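Local coordinates for 4-hydroxybenzoyl-CoA thioesterase (Staphylococcus aureus, PDB 6FDG), which probably hydrolyses the thioester of acyl-CoA substrates, with DHNA-CoA of the vitamin K2 pathway as the proposed one, at residues Ser55-Leu60 / Gly105-Ile110. Numbering follows the deposited sequence.
Sequences SPVTDL and GSTELI
With OG1 set between its backbone N and carbonyl carbon (chi1 67°), Thr58 meets Glu108, whose CG lies anti to the backbone N (chi1 -179°). Thr58 OG1 donates to Glu108 OE1 at 2.6 Å, reaching the carboxylate oxygen on its anti side and somewhat out of plane. The methyl branch CG2 of the same threonine packs on CG1 and CD1 of Ile110, 3.7 Å from each, the two side chains crossing at about a right angle. On the backbone, Thr58 N bonds to Glu108 O (2.8 Å) and Glu108 N to Asp59 O (2.9 Å); Thr58 and Asp59 thus both lie opposite Glu108, and the register slips by one. Asp59 CB lies 3.8 Å from Glu108 CB on the same face, and Asp59 OD1 is taken by Asn63 of the second subunit. On the other face Val57 CG2 packs against Leu109 CD1 at 3.8 Å, and Leu60 CD1 touches Thr107 CG2; helix 26-41 covers these four residues. Beyond the bulge, toward Ser55, Ile110 N gives a longer bond to Pro56 O (3.3 Å), and Ser55 OG reaches Ile110 O from above the carbonyl plane. This is a classic beta bulge between antiparallel strands of the hotdog-fold sheet, which wraps its central helix and here continues through Asp59 and Leu60 into the second subunit.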
# COMPACT_ATOMS: atom_id res chain seq x y z
N SER A 55 16.96 -10.19 -4.37
CA SER A 55 17.06 -9.45 -5.61
C SER A 55 16.24 -8.12 -5.58
O SER A 55 15.06 -8.18 -6.04
CB SER A 55 16.64 -10.30 -6.74
OG SER A 55 16.91 -9.73 -7.98
N PRO A 56 16.85 -7.09 -5.16
CA PRO A 56 16.12 -5.82 -5.17
C PRO A 56 16.21 -5.07 -6.44
O PRO A 56 17.16 -5.17 -7.24
CB PRO A 56 16.80 -5.06 -4.06
CG PRO A 56 18.25 -5.49 -4.13
CD PRO A 56 18.12 -6.95 -4.45
N VAL A 57 15.16 -4.26 -6.63
CA VAL A 57 15.15 -3.21 -7.75
C VAL A 57 16.06 -2.12 -7.48
O VAL A 57 15.94 -1.50 -6.38
CB VAL A 57 13.70 -2.77 -7.93
CG1 VAL A 57 13.69 -1.63 -8.92
CG2 VAL A 57 12.87 -3.89 -8.43
N THR A 58 16.92 -1.72 -8.38
CA THR A 58 17.82 -0.64 -8.31
C THR A 58 17.49 0.53 -9.20
O THR A 58 18.02 1.65 -9.01
CB THR A 58 19.29 -1.10 -8.53
OG1 THR A 58 19.42 -1.55 -9.88
CG2 THR A 58 19.66 -2.08 -7.42
N ASP A 59 16.55 0.36 -10.15
CA ASP A 59 16.10 1.46 -11.02
C ASP A 59 14.74 1.12 -11.46
O ASP A 59 14.46 -0.04 -11.88
CB ASP A 59 16.96 1.64 -12.26
CG ASP A 59 16.73 2.88 -12.96
OD1 ASP A 59 17.15 3.92 -12.47
OD2 ASP A 59 16.10 2.84 -14.00
N LEU A 60 13.81 2.05 -11.47
CA LEU A 60 12.40 1.88 -11.85
C LEU A 60 12.06 2.96 -12.87
O LEU A 60 12.34 4.17 -12.56
CB LEU A 60 11.47 1.96 -10.64
CG LEU A 60 9.97 2.04 -10.95
CD1 LEU A 60 9.45 0.71 -11.53
CD2 LEU A 60 9.25 2.36 -9.67
N GLY A 105 7.46 0.29 -19.21
CA GLY A 105 8.41 0.67 -18.13
C GLY A 105 9.52 -0.31 -18.08
O GLY A 105 9.66 -1.23 -18.99
N SER A 106 10.37 -0.20 -17.08
CA SER A 106 11.51 -1.06 -16.91
C SER A 106 11.92 -1.11 -15.47
O SER A 106 11.63 -0.19 -14.66
CB SER A 106 12.69 -0.64 -17.75
OG SER A 106 13.14 0.65 -17.44
N THR A 107 12.58 -2.18 -15.07
CA THR A 107 13.22 -2.34 -13.76
C THR A 107 14.58 -2.94 -13.88
O THR A 107 14.71 -4.05 -14.54
CB THR A 107 12.43 -3.20 -12.80
OG1 THR A 107 12.24 -4.51 -13.40
CG2 THR A 107 11.06 -2.60 -12.41
N GLU A 108 15.60 -2.36 -13.25
CA GLU A 108 16.93 -3.02 -13.11
C GLU A 108 16.92 -3.72 -11.80
O GLU A 108 16.52 -3.19 -10.76
CB GLU A 108 17.98 -1.94 -13.19
CG GLU A 108 19.44 -2.56 -13.07
CD GLU A 108 20.43 -1.44 -13.04
OE1 GLU A 108 20.32 -0.61 -12.12
OE2 GLU A 108 21.29 -1.40 -13.90
N LEU A 109 17.46 -4.97 -11.80
CA LEU A 109 17.52 -5.89 -10.65
C LEU A 109 18.99 -6.30 -10.48
O LEU A 109 19.69 -6.52 -11.49
CB LEU A 109 16.70 -7.11 -10.79
CG LEU A 109 15.21 -7.10 -10.67
CD1 LEU A 109 14.85 -7.06 -9.27
CD2 LEU A 109 14.47 -6.06 -11.44
N ILE A 110 19.41 -6.44 -9.27
CA ILE A 110 20.74 -7.04 -8.87
C ILE A 110 20.41 -8.18 -7.93
O ILE A 110 19.31 -8.34 -7.44
CB ILE A 110 21.74 -6.02 -8.28
CG1 ILE A 110 21.20 -5.40 -6.98
CG2 ILE A 110 22.03 -4.97 -9.30
CD1 ILE A 110 22.12 -4.53 -6.15